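Local coordinates for protein tumor necrosis factor receptor superfamily member 11B (Mus musculus, PDB 4E4D) that acts as a secreted decoy receptor for the cytokine TNFSF11 (RANKL), neutralising its role in osteoclast formation, at residues C23-L29 and T50-S56; H47-D51 and C76-N81; H9-E13 and L29-C33. All coordinates share one frame; numbering follows the deposited sequence.

Contact 1: C23-L29 and T50-S56; sequences CAPGTYL and TDSWHTS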
ATOM      1  N   CYS B  23       0.265  37.937   5.886  1.00 80.40           N
ATOM      2  CA  CYS B  23      -1.120  37.863   6.332  1.00 68.91           C
ATOM      3  C   CYS B  23      -1.195  37.375   7.772  1.00 65.66           C
ATOM      4  O   CYS B  23      -0.518  36.421   8.152  1.00 71.56           O
ATOM      5  CB  CYS B  23      -1.936  36.947   5.418  1.00 66.16           C
ATOM      6  SG  CYS B  23      -2.391  37.708   3.843  1.00 91.89           S
ATOM      7  N   ALA B  24      -2.017  38.045   8.571  1.00 71.94           N
ATOM      8  CA  ALA B  24      -2.168  37.705   9.978  1.00 68.89           C
ATOM      9  C   ALA B  24      -2.953  36.409  10.133  1.00 70.32           C
ATOM     10  O   ALA B  24      -3.620  35.967   9.198  1.00 64.69           O
ATOM     11  CB  ALA B  24      -2.869  38.835  10.715  1.00 70.86           C
ATOM     12  N   PRO B  25      -2.871  35.790  11.319  1.00 75.96           N
ATOM     13  CA  PRO B  25      -3.673  34.595  11.587  1.00 68.12           C
ATOM     14  C   PRO B  25      -5.159  34.888  11.423  1.00 70.96           C
ATOM     15  O   PRO B  25      -5.604  35.993  11.733  1.00 72.35           O
ATOM     16  CB  PRO B  25      -3.345  34.272  13.046  1.00 77.97           C
ATOM     17  CG  PRO B  25      -2.020  34.906  13.291  1.00 74.11           C
ATOM     18  CD  PRO B  25      -2.011  36.147  12.459  1.00 77.37           C
ATOM     19  N   GLY B  26      -5.914  33.907  10.938  1.00 70.95           N
ATOM     20  CA  GLY B  26      -7.329  34.089  10.683  1.00 68.57           C
ATOM     21  C   GLY B  26      -7.619  34.525   9.260  1.00 64.51           C
ATOM     22  O   GLY B  26      -8.779  34.647   8.871  1.00 64.36           O
ATOM     23  N   THR B  27      -6.568  34.759   8.480  1.00 62.94           N
ATOM     24  CA  THR B  27      -6.729  35.202   7.100  1.00 61.49           C
ATOM     25  C   THR B  27      -5.769  34.466   6.174  1.00 63.26           C
ATOM     26  O   THR B  27      -4.818  33.832   6.630  1.00 74.57           O
ATOM     27  CB  THR B  27      -6.468  36.717   6.957  1.00 62.02           C
ATOM     28  OG1 THR B  27      -5.070  36.985   7.119  1.00 62.38           O
ATOM     29  CG2 THR B  27      -7.255  37.503   7.993  1.00 64.47           C
ATOM     30  N   TYR B  28      -6.027  34.557   4.873  1.00 60.89           N
ATOM     31  CA  TYR B  28      -5.132  34.001   3.867  1.00 59.28           C
ATOM     32  C   TYR B  28      -4.809  35.068   2.828  1.00 58.19           C
ATOM     33  O   TYR B  28      -5.570  36.016   2.645  1.00 59.93           O
ATOM     34  CB  TYR B  28      -5.765  32.784   3.190  1.00 57.60           C
ATOM     35  CG  TYR B  28      -6.968  33.114   2.334  1.00 58.34           C
ATOM     36  CD1 TYR B  28      -6.821  33.425   0.987  1.00 56.28           C
ATOM     37  CD2 TYR B  28      -8.249  33.117   2.872  1.00 63.25           C
ATOM     38  CE1 TYR B  28      -7.917  33.730   0.201  1.00 59.42           C
ATOM     39  CE2 TYR B  28      -9.351  33.420   2.092  1.00 63.05           C
ATOM     40  CZ  TYR B  28      -9.178  33.726   0.758  1.00 65.79           C
ATOM     41  OH  TYR B  28     -10.271  34.028  -0.022  1.00 67.66           O
ATOM     42  N   LEU B  29      -3.679  34.903   2.150  1.00 61.88           N
ATOM     43  CA  LEU B  29      -3.236  35.863   1.145  1.00 65.28           C
ATOM     44  C   LEU B  29      -4.002  35.664  -0.158  1.00 61.27           C
ATOM     45  O   LEU B  29      -3.964  34.588  -0.748  1.00 59.35           O
ATOM     46  CB  LEU B  29      -1.735  35.703   0.901  1.00 63.46           C
ATOM     47  CG  LEU B  29      -1.039  36.787   0.077  1.00 71.16           C
ATOM     48  CD1 LEU B  29       0.462  36.720   0.299  1.00 77.83           C
ATOM     49  CD2 LEU B  29      -1.355  36.653  -1.406  1.00 78.15           C
ATOM     50  N   THR B  50      -5.777  29.620  10.319  1.00 71.37           N
ATOM     51  CA  THR B  50      -4.367  29.965  10.191  1.00 71.86           C
ATOM     52  C   THR B  50      -3.886  30.437  11.560  1.00 74.11           C
ATOM     53  O   THR B  50      -4.558  31.234  12.214  1.00 75.94           O
ATOM     54  CB  THR B  50      -4.143  31.068   9.137  1.00 72.49           C
ATOM     55  OG1 THR B  50      -4.304  30.524   7.823  1.00 70.48           O
ATOM     56  CG2 THR B  50      -2.752  31.653   9.259  1.00 73.73           C
ATOM     57  N   ASP B  51      -2.731  29.944  11.996  1.00 74.20           N
ATOM     58  CA  ASP B  51      -2.275  30.179  13.364  1.00 76.40           C
ATOM     59  C   ASP B  51      -0.912  30.863  13.446  1.00 78.13           C
ATOM     60  O   ASP B  51      -0.203  30.724  14.443  1.00 79.69           O
ATOM     61  CB  ASP B  51      -2.224  28.852  14.126  1.00 75.52           C
ATOM     62  CG  ASP B  51      -1.362  27.816  13.432  1.00 78.83           C
ATOM     63  OD1 ASP B  51      -0.482  28.209  12.636  1.00 78.70           O
ATOM     64  OD2 ASP B  51      -1.563  26.608  13.683  1.00 81.13           O
ATOM     65  N   SER B  52      -0.546  31.602  12.403  1.00 78.04           N
ATOM     66  CA  SER B  52       0.722  32.324  12.392  1.00 79.81           C
ATOM     67  C   SER B  52       0.808  33.257  11.192  1.00 79.76           C
ATOM     68  O   SER B  52      -0.022  33.194  10.287  1.00 79.06           O
ATOM     69  CB  SER B  52       1.894  31.342  12.361  1.00 79.04           C
ATOM     70  OG  SER B  52       1.885  30.576  11.168  1.00 76.38           O
ATOM     71  N   TRP B  53       1.816  34.124  11.194  1.00 81.72           N
ATOM     72  CA  TRP B  53       2.074  34.994  10.053  1.00 81.86           C
ATOM     73  C   TRP B  53       2.663  34.159   8.925  1.00 82.10           C
ATOM     74  O   TRP B  53       3.639  33.437   9.122  1.00 88.55           O
ATOM     75  CB  TRP B  53       3.025  36.124  10.446  1.00 84.83           C
ATOM     76  CG  TRP B  53       2.480  36.995  11.535  1.00 87.40           C
ATOM     77  CD1 TRP B  53       2.639  36.821  12.879  1.00 89.09           C
ATOM     78  CD2 TRP B  53       1.681  38.175  11.375  1.00 88.79           C
ATOM     79  NE1 TRP B  53       1.991  37.820  13.566  1.00 91.45           N
ATOM     80  CE2 TRP B  53       1.396  38.663  12.666  1.00 91.31           C
ATOM     81  CE3 TRP B  53       1.181  38.865  10.267  1.00 88.36           C
ATOM     82  CZ2 TRP B  53       0.633  39.811  12.877  1.00 93.38           C
ATOM     83  CZ3 TRP B  53       0.425  40.003  10.479  1.00 90.42           C
ATOM     84  CH2 TRP B  53       0.158  40.464  11.774  1.00 92.89           C
ATOM     85  N   HIS B  54       2.064  34.258   7.744  1.00 78.08           N
ATOM     86  CA  HIS B  54       2.384  33.344   6.657  1.00 75.92           C
ATOM     87  C   HIS B  54       2.276  34.025   5.298  1.00 75.50           C
ATOM     88  O   HIS B  54       1.972  35.213   5.206  1.00 77.13           O
ATOM     89  CB  HIS B  54       1.420  32.162   6.700  1.00 73.54           C
ATOM     90  CG  HIS B  54      -0.009  32.551   6.494  1.00 73.31           C
ATOM     91  ND1 HIS B  54      -0.755  32.103   5.427  1.00 71.52           N
ATOM     92  CD2 HIS B  54      -0.824  33.365   7.207  1.00 74.91           C
ATOM     93  CE1 HIS B  54      -1.971  32.614   5.495  1.00 72.04           C
ATOM     94  NE2 HIS B  54      -2.038  33.384   6.566  1.00 74.06           N
ATOM     95  N   THR B  55       2.527  33.251   4.246  1.00 73.61           N
ATOM     96  CA  THR B  55       2.420  33.743   2.877  1.00 73.28           C
ATOM     97  C   THR B  55       1.488  32.867   2.037  1.00 71.07           C
ATOM     98  O   THR B  55       1.189  33.192   0.890  1.00 70.81           O
ATOM     99  CB  THR B  55       3.810  33.791   2.208  1.00 73.96           C
ATOM    100  OG1 THR B  55       4.715  34.526   3.040  1.00 82.86           O
ATOM    101  CG2 THR B  55       3.741  34.459   0.843  1.00 81.75           C
ATOM    102  N   SER B  56       1.024  31.760   2.611  1.00 69.66           N
ATOM    103  CA  SER B  56       0.150  30.839   1.887  1.00 67.69           C
ATOM    104  C   SER B  56      -1.093  31.543   1.360  1.00 68.12           C
ATOM    105  O   SER B  56      -1.661  32.409   2.025  1.00 69.60           O
ATOM    106  CB  SER B  56      -0.267  29.667   2.778  1.00 66.49           C
ATOM    107  OG  SER B  56      -1.095  28.760   2.071  1.00 64.74           O
TER
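Ala24, which lies against Trp53, has its carbonyl oxygen gripped twice by Thr27. Thr27 OG1 reaches Ala24 O at 2.7 Å, and Thr27 N reaches the same oxygen from the same face of the carbonyl plane. The backbone bond closes a type II beta turn from Ala24 to Thr27; the hydroxyl adds a second hold. At the far end of the turn, His54 NE2 donates to Thr27 O at 2.8 Å. The bond is bent, 138° at the hydrogen, but the oxygen lies near the plane of the imidazole, and the bond orients the ring. The first torsion of His54 (chi1 63°) sets its CG between the backbone N and the carbonyl carbon, which brings the ring edge to Thr27 O. Cys23 CB packs against His54 NE2 at 3.7 Å. Next to the ring the backbones of Cys23 and His54 meet as an antiparallel hydrogen-bonded pair. Cys23 N donates to His54 O at 3.3 Å, and a weaker bond returns from His54 N to Cys23 O.

The contact joins two cysteine-rich repeats of the elongated TNF receptor fold. Residues 23-29 belong to the first, where Cys23 is disulfide-bonded to Cys41, and residues 50-56 to the second. At one end the indole of Trp53 turns one face to the start of the turn. Ala24 CA sits over its six-membered ring in a CH-pi contact, 3.8 Å from the ring centroid, and Ala24 CB touches Trp53 CZ3. Pro25 CD lies over the same face. Pro25 CB also rests on Thr50 O, the oxygen that takes a weak bond from Gly26 N. At the other end Leu29 N donates to Ser56 O at 3.2 Å. Thr50 and Ser52 pack on apolar side chains of another protein chain, and the backbone of Thr55 is hydrogen-bonded to it.

Contact 2: H47-D51 and C76-N81; sequences HSYTD and CNRTHN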
ATOM      1  N   HIS B  47     -14.619  26.357   8.355  1.00 68.14           N
ATOM      2  CA  HIS B  47     -13.949  25.064   8.485  1.00 66.04           C
ATOM      3  C   HIS B  47     -12.488  25.118   8.038  1.00 65.01           C
ATOM      4  O   HIS B  47     -11.971  24.164   7.460  1.00 63.22           O
ATOM      5  CB  HIS B  47     -14.702  23.987   7.700  1.00 64.72           C
ATOM      6  CG  HIS B  47     -16.142  23.859   8.084  1.00 65.83           C
ATOM      7  ND1 HIS B  47     -17.174  24.130   7.211  1.00 67.58           N
ATOM      8  CD2 HIS B  47     -16.723  23.501   9.254  1.00 66.47           C
ATOM      9  CE1 HIS B  47     -18.328  23.936   7.823  1.00 69.10           C
ATOM     10  NE2 HIS B  47     -18.083  23.555   9.065  1.00 69.01           N
ATOM     11  N   SER B  48     -11.827  26.237   8.316  1.00 66.33           N
ATOM     12  CA  SER B  48     -10.407  26.389   8.020  1.00 65.74           C
ATOM     13  C   SER B  48      -9.801  27.397   8.988  1.00 67.60           C
ATOM     14  O   SER B  48     -10.526  28.067   9.723  1.00 69.35           O
ATOM     15  CB  SER B  48     -10.197  26.838   6.572  1.00 65.37           C
ATOM     16  OG  SER B  48     -10.825  28.083   6.319  1.00 67.20           O
ATOM     17  N   TYR B  49      -8.477  27.508   8.993  1.00 67.42           N
ATOM     18  CA  TYR B  49      -7.807  28.373   9.957  1.00 69.33           C
ATOM     19  C   TYR B  49      -6.371  28.701   9.566  1.00 69.34           C
ATOM     20  O   TYR B  49      -5.820  28.140   8.619  1.00 67.73           O
ATOM     21  CB  TYR B  49      -7.802  27.705  11.333  1.00 69.68           C
ATOM     22  CG  TYR B  49      -6.781  26.596  11.455  1.00 68.27           C
ATOM     23  CD1 TYR B  49      -7.092  25.296  11.080  1.00 66.22           C
ATOM     24  CD2 TYR B  49      -5.504  26.852  11.935  1.00 69.20           C
ATOM     25  CE1 TYR B  49      -6.161  24.283  11.185  1.00 65.12           C
ATOM     26  CE2 TYR B  49      -4.567  25.845  12.043  1.00 68.18           C
ATOM     27  CZ  TYR B  49      -4.902  24.562  11.666  1.00 66.12           C
ATOM     28  OH  TYR B  49      -3.977  23.550  11.774  1.00 65.29           O
ATOM     29  N   THR B  50      -5.777  29.620  10.319  1.00 71.37           N
ATOM     30  CA  THR B  50      -4.367  29.965  10.191  1.00 71.86           C
ATOM     31  C   THR B  50      -3.886  30.437  11.560  1.00 74.11           C
ATOM     32  O   THR B  50      -4.558  31.234  12.214  1.00 75.94           O
ATOM     33  CB  THR B  50      -4.143  31.068   9.137  1.00 72.49           C
ATOM     34  OG1 THR B  50      -4.304  30.524   7.823  1.00 70.48           O
ATOM     35  CG2 THR B  50      -2.752  31.653   9.259  1.00 73.73           C
ATOM     36  N   ASP B  51      -2.731  29.944  11.996  1.00 74.20           N
ATOM     37  CA  ASP B  51      -2.275  30.179  13.364  1.00 76.40           C
ATOM     38  C   ASP B  51      -0.912  30.863  13.446  1.00 78.13           C
ATOM     39  O   ASP B  51      -0.203  30.724  14.443  1.00 79.69           O
ATOM     40  CB  ASP B  51      -2.224  28.852  14.126  1.00 75.52           C
ATOM     41  CG  ASP B  51      -1.362  27.816  13.432  1.00 78.83           C
ATOM     42  OD1 ASP B  51      -0.482  28.209  12.636  1.00 78.70           O
ATOM     43  OD2 ASP B  51      -1.563  26.608  13.683  1.00 81.13           O
ATOM     44  N   CYS B  76     -13.179  24.297  16.380  1.00 71.69           N
ATOM     45  CA  CYS B  76     -12.418  24.893  15.292  1.00 70.97           C
ATOM     46  C   CYS B  76     -12.657  26.397  15.204  1.00 73.04           C
ATOM     47  O   CYS B  76     -13.797  26.859  15.256  1.00 74.24           O
ATOM     48  CB  CYS B  76     -12.790  24.230  13.966  1.00 68.79           C
ATOM     49  SG  CYS B  76     -11.979  24.958  12.531  1.00 85.19           S
ATOM     50  N   ASN B  77     -11.573  27.152  15.072  1.00 73.62           N
ATOM     51  CA  ASN B  77     -11.647  28.601  14.938  1.00 75.64           C
ATOM     52  C   ASN B  77     -10.769  29.063  13.779  1.00 74.77           C
ATOM     53  O   ASN B  77      -9.914  28.316  13.307  1.00 72.92           O
ATOM     54  CB  ASN B  77     -11.204  29.271  16.240  1.00 78.14           C
ATOM     55  CG  ASN B  77     -11.694  30.698  16.359  1.00 80.73           C
ATOM     56  OD1 ASN B  77     -11.887  31.387  15.357  1.00 80.68           O
ATOM     57  ND2 ASN B  77     -11.902  31.152  17.591  1.00 83.19           N
ATOM     58  N   ARG B  78     -10.980  30.290  13.316  1.00 76.24           N
ATOM     59  CA  ARG B  78     -10.179  30.828  12.221  1.00 75.69           C
ATOM     60  C   ARG B  78      -8.713  30.994  12.622  1.00 76.04           C
ATOM     61  O   ARG B  78      -7.844  31.133  11.763  1.00 75.22           O
ATOM     62  CB  ARG B  78     -10.749  32.165  11.737  1.00 77.57           C
ATOM     63  CG  ARG B  78     -12.095  32.037  11.037  1.00 77.28           C
ATOM     64  CD  ARG B  78     -12.503  33.321  10.323  1.00 79.05           C
ATOM     65  NE  ARG B  78     -12.617  34.458  11.236  1.00 81.94           N
ATOM     66  CZ  ARG B  78     -11.686  35.394  11.413  1.00 83.32           C
ATOM     67  NH1 ARG B  78     -10.542  35.360  10.737  1.00 82.08           N
ATOM     68  NH2 ARG B  78     -11.901  36.379  12.273  1.00 86.13           N
ATOM     69  N   THR B  79      -8.441  30.970  13.924  1.00 77.46           N
ATOM     70  CA  THR B  79      -7.081  31.164  14.419  1.00 78.31           C
ATOM     71  C   THR B  79      -6.426  29.865  14.892  1.00 76.92           C
ATOM     72  O   THR B  79      -5.200  29.761  14.913  1.00 76.97           O
ATOM     73  CB  THR B  79      -7.048  32.185  15.573  1.00 81.49           C
ATOM     74  OG1 THR B  79      -7.905  31.745  16.633  1.00 82.22           O
ATOM     75  CG2 THR B  79      -7.502  33.555  15.090  1.00 83.16           C
ATOM     76  N   HIS B  80      -7.233  28.878  15.270  1.00 75.87           N
ATOM     77  CA  HIS B  80      -6.694  27.613  15.766  1.00 74.73           C
ATOM     78  C   HIS B  80      -7.464  26.398  15.254  1.00 72.30           C
ATOM     79  O   HIS B  80      -8.646  26.487  14.919  1.00 72.00           O
ATOM     80  CB  HIS B  80      -6.671  27.601  17.297  1.00 76.86           C
ATOM     81  CG  HIS B  80      -8.019  27.777  17.925  1.00 82.33           C
ATOM     82  ND1 HIS B  80      -8.394  28.937  18.570  1.00 86.85           N
ATOM     83  CD2 HIS B  80      -9.079  26.939  18.013  1.00 82.72           C
ATOM     84  CE1 HIS B  80      -9.627  28.807  19.025  1.00 87.54           C
ATOM     85  NE2 HIS B  80     -10.065  27.602  18.701  1.00 89.62           N
ATOM     86  N   ASN B  81      -6.777  25.261  15.203  1.00 70.79           N
ATOM     87  CA  ASN B  81      -7.371  24.012  14.746  1.00 68.58           C
ATOM     88  C   ASN B  81      -8.234  23.371  15.823  1.00 69.07           C
ATOM     89  O   ASN B  81      -8.137  23.718  17.000  1.00 71.04           O
ATOM     90  CB  ASN B  81      -6.270  23.030  14.343  1.00 67.06           C
ATOM     91  CG  ASN B  81      -6.815  21.771  13.697  1.00 64.80           C
ATOM     92  OD1 ASN B  81      -7.936  21.755  13.184  1.00 64.13           O
ATOM     93  ND2 ASN B  81      -6.021  20.707  13.717  1.00 63.82           N
TER
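The backbones of Tyr49 and Arg78 run close, with their CA atoms 4.1 Å apart, and Thr50 N donates to Arg78 O at 2.9 Å. Both segments belong to the second cysteine-rich repeat. The side chain that carries the contact is Tyr49. Its CG lies between the backbone N and the carbonyl carbon (chi1 76°), which turns the phenol over the 76-81 loop. One ring face lies on the backbone there: Asn81 N sits over the ring centre and His80 C toward the rim. Farther out, Asn81 CB comes to 3.4 Å from Tyr49 CZ. The Asn81 amide is nearly parallel to the ring, with the planes 8° apart. Its ND2 is held by Ser63 O, which helps keep the amide in place. At the start of the segment Cys76 is disulfide-bonded to Cys62, on which Tyr49 also packs. With an alanine in place of Tyr49, the His80-Asn81 backbone and Asn81 CB would probably lose the ring face they lie against, leaving a gap between the segments. One backbone hydrogen bond crosses between the segments; the rest of the contact is largely van der Waals, the phenol face on peptide and amide groups.

Contact 3: H9-E13 and L29-C33; sequences HYDPE and LKQHC
Tyr10 OH is the meeting point of this contact, inside the first cysteine-rich repeat of the TNF receptor fold. His32 ND1 donates to Tyr10 OH at 3.2 Å. The bond is weak and bent, 122° at the hydrogen. ND1 stands at the edge of the phenol, near its plane, and the two side chains cross at about a right angle. Leu29 CD1 comes to 3.3 Å from the same Tyr10 OH; the Leu29 and Tyr10 side chains approach each other from opposite directions. The other methyl of Leu29, CD2, lies over one face of the His32 imidazole, toward its rim. Pro12 slides past His32, with Pro12 CB 3.9 Å from His32 ND1.

The next shell holds these groups in position. The first torsion of Tyr10 (chi1 72°) swings the phenol across toward strand 27-31. Its backbone is hydrogen-bonded to Cys20 in the two-stranded antiparallel sheet of 9-10 and 20-21, and its side chain also touches Lys22. Leu29 belongs to strand 27-31, which pairs with strand 40-43. A disulfide from Cys33 to Cys20 ties the end of the 29-33 segment to strand 20-21. Pro12 packs against that bridge, with its CD 4.2 Å from Cys33 SG.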
ATOM      1  N   HIS B   9       7.427  41.029   7.441  1.00 98.84           N
ATOM      2  CA  HIS B   9       7.625  41.345   6.030  1.00100.43           C
ATOM      3  C   HIS B   9       8.339  40.256   5.230  1.00101.43           C
ATOM      4  O   HIS B   9       9.284  39.627   5.707  1.00101.47           O
ATOM      5  CB  HIS B   9       8.410  42.651   5.908  1.00108.58           C
ATOM      6  CG  HIS B   9       7.620  43.868   6.277  1.00112.88           C
ATOM      7  ND1 HIS B   9       8.162  44.926   6.973  1.00117.87           N
ATOM      8  CD2 HIS B   9       6.329  44.199   6.036  1.00110.78           C
ATOM      9  CE1 HIS B   9       7.238  45.855   7.151  1.00114.69           C
ATOM     10  NE2 HIS B   9       6.117  45.437   6.589  1.00116.81           N
ATOM     11  N   TYR B  10       7.871  40.056   4.000  1.00103.96           N
ATOM     12  CA  TYR B  10       8.550  39.218   3.016  1.00107.34           C
ATOM     13  C   TYR B  10       8.687  40.068   1.754  1.00110.21           C
ATOM     14  O   TYR B  10       8.563  41.289   1.830  1.00107.43           O
ATOM     15  CB  TYR B  10       7.760  37.937   2.741  1.00103.07           C
ATOM     16  CG  TYR B  10       6.500  38.147   1.934  1.00 97.11           C
ATOM     17  CD1 TYR B  10       5.391  38.767   2.493  1.00 90.45           C
ATOM     18  CD2 TYR B  10       6.416  37.718   0.615  1.00 96.34           C
ATOM     19  CE1 TYR B  10       4.238  38.962   1.760  1.00 90.94           C
ATOM     20  CE2 TYR B  10       5.265  37.907  -0.125  1.00 95.83           C
ATOM     21  CZ  TYR B  10       4.180  38.530   0.453  1.00 94.78           C
ATOM     22  OH  TYR B  10       3.032  38.723  -0.279  1.00 95.73           O
ATOM     23  N   ASP B  11       8.933  39.453   0.600  1.00117.54           N
ATOM     24  CA  ASP B  11       9.098  40.238  -0.626  1.00118.19           C
ATOM     25  C   ASP B  11       8.945  39.456  -1.934  1.00120.00           C
ATOM     26  O   ASP B  11       9.722  38.543  -2.212  1.00124.02           O
ATOM     27  CB  ASP B  11      10.463  40.931  -0.616  1.00121.28           C
ATOM     28  CG  ASP B  11      11.596  39.988  -0.253  1.00122.88           C
ATOM     29  OD1 ASP B  11      11.374  38.760  -0.246  1.00122.24           O
ATOM     30  OD2 ASP B  11      12.711  40.477   0.022  1.00122.76           O
ATOM     31  N   PRO B  12       7.933  39.817  -2.744  1.00116.79           N
ATOM     32  CA  PRO B  12       7.806  39.336  -4.123  1.00117.34           C
ATOM     33  C   PRO B  12       8.410  40.330  -5.117  1.00122.47           C
ATOM     34  O   PRO B  12       9.061  41.285  -4.693  1.00121.52           O
ATOM     35  CB  PRO B  12       6.293  39.249  -4.310  1.00109.66           C
ATOM     36  CG  PRO B  12       5.766  40.363  -3.475  1.00106.25           C
ATOM     37  CD  PRO B  12       6.711  40.511  -2.300  1.00109.55           C
ATOM     38  N   GLU B  13       8.198  40.113  -6.413  1.00126.39           N
ATOM     39  CA  GLU B  13       8.720  41.022  -7.433  1.00127.75           C
ATOM     40  C   GLU B  13       8.005  40.874  -8.774  1.00125.84           C
ATOM     41  O   GLU B  13       7.554  39.787  -9.137  1.00125.81           O
ATOM     42  CB  GLU B  13      10.220  40.787  -7.640  1.00131.23           C
ATOM     43  CG  GLU B  13      10.820  41.602  -8.781  1.00138.77           C
ATOM     44  CD  GLU B  13      12.197  41.118  -9.191  1.00145.22           C
ATOM     45  OE1 GLU B  13      12.929  40.598  -8.324  1.00147.66           O
ATOM     46  OE2 GLU B  13      12.545  41.252 -10.385  1.00146.70           O
ATOM     47  N   LEU B  29      -3.679  34.903   2.150  1.00 61.88           N
ATOM     48  CA  LEU B  29      -3.236  35.863   1.145  1.00 65.28           C
ATOM     49  C   LEU B  29      -4.002  35.664  -0.158  1.00 61.27           C
ATOM     50  O   LEU B  29      -3.964  34.588  -0.748  1.00 59.35           O
ATOM     51  CB  LEU B  29      -1.735  35.703   0.901  1.00 63.46           C
ATOM     52  CG  LEU B  29      -1.039  36.787   0.077  1.00 71.16           C
ATOM     53  CD1 LEU B  29       0.462  36.720   0.299  1.00 77.83           C
ATOM     54  CD2 LEU B  29      -1.355  36.653  -1.406  1.00 78.15           C
ATOM     55  N   LYS B  30      -4.699  36.705  -0.605  1.00 64.79           N
ATOM     56  CA  LYS B  30      -5.457  36.623  -1.850  1.00 70.71           C
ATOM     57  C   LYS B  30      -4.766  37.377  -2.987  1.00 71.06           C
ATOM     58  O   LYS B  30      -4.879  36.991  -4.151  1.00 70.70           O
ATOM     59  CB  LYS B  30      -6.879  37.149  -1.658  1.00 57.40           C
ATOM     60  CG  LYS B  30      -7.814  36.747  -2.784  1.00 65.02           C
ATOM     61  CD  LYS B  30      -9.257  37.117  -2.490  1.00 72.50           C
ATOM     62  CE  LYS B  30     -10.209  36.438  -3.466  1.00 71.41           C
ATOM     63  NZ  LYS B  30      -9.883  36.738  -4.888  1.00 70.26           N
ATOM     64  N   GLN B  31      -4.060  38.453  -2.651  1.00 74.22           N
ATOM     65  CA  GLN B  31      -3.304  39.215  -3.641  1.00 74.30           C
ATOM     66  C   GLN B  31      -2.066  39.857  -3.023  1.00 76.37           C
ATOM     67  O   GLN B  31      -2.147  40.522  -1.991  1.00 73.30           O
ATOM     68  CB  GLN B  31      -4.183  40.290  -4.284  1.00 78.00           C
ATOM     69  CG  GLN B  31      -5.260  39.733  -5.196  1.00 75.85           C
ATOM     70  CD  GLN B  31      -5.982  40.810  -5.981  1.00 76.03           C
ATOM     71  OE1 GLN B  31      -5.957  41.987  -5.619  1.00 68.71           O
ATOM     72  NE2 GLN B  31      -6.631  40.410  -7.069  1.00 72.78           N
ATOM     73  N   HIS B  32      -0.922  39.656  -3.670  1.00 83.85           N
ATOM     74  CA  HIS B  32       0.343  40.200  -3.194  1.00 92.37           C
ATOM     75  C   HIS B  32       0.298  41.717  -3.128  1.00 92.93           C
ATOM     76  O   HIS B  32      -0.548  42.353  -3.757  1.00 90.01           O
ATOM     77  CB  HIS B  32       1.480  39.780  -4.121  1.00103.32           C
ATOM     78  CG  HIS B  32       1.787  38.317  -4.076  1.00110.48           C
ATOM     79  ND1 HIS B  32       2.822  37.798  -3.330  1.00113.86           N
ATOM     80  CD2 HIS B  32       1.194  37.263  -4.682  1.00108.11           C
ATOM     81  CE1 HIS B  32       2.856  36.486  -3.479  1.00110.68           C
ATOM     82  NE2 HIS B  32       1.878  36.135  -4.295  1.00107.92           N
ATOM     83  N   CYS B  33       1.223  42.294  -2.373  1.00 92.83           N
ATOM     84  CA  CYS B  33       1.319  43.739  -2.275  1.00 92.22           C
ATOM     85  C   CYS B  33       1.868  44.319  -3.569  1.00 99.46           C
ATOM     86  O   CYS B  33       2.887  43.859  -4.083  1.00100.41           O
ATOM     87  CB  CYS B  33       2.232  44.132  -1.120  1.00 92.70           C
ATOM     88  SG  CYS B  33       3.922  43.514  -1.287  1.00104.66           S
TER

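This chain is the cysteine-rich, ligand-binding part of a longer receptor. Contact 3 lies within its first repeat and contact 2 within its second. Centre to centre, contact 1 is about 12 Å from contact 3 and about 10 Å from contact 2; contacts 2 and 3 are about 22 Å apart and do not touch. Contacts 1 and 3 share Leu29 on strand 27-31, and Thr55 packs on Tyr10. Their segments alternate along the chain, whereas contact 3 closes before contact 2 opens. Contacts 1 and 2 share Thr50 and Asp51, and Arg78 NH1 reaches Gly26 O in a weak hydrogen bond. Contact 1 thus joins the two repeats, and contacts 2 and 3 flank it, one inside each.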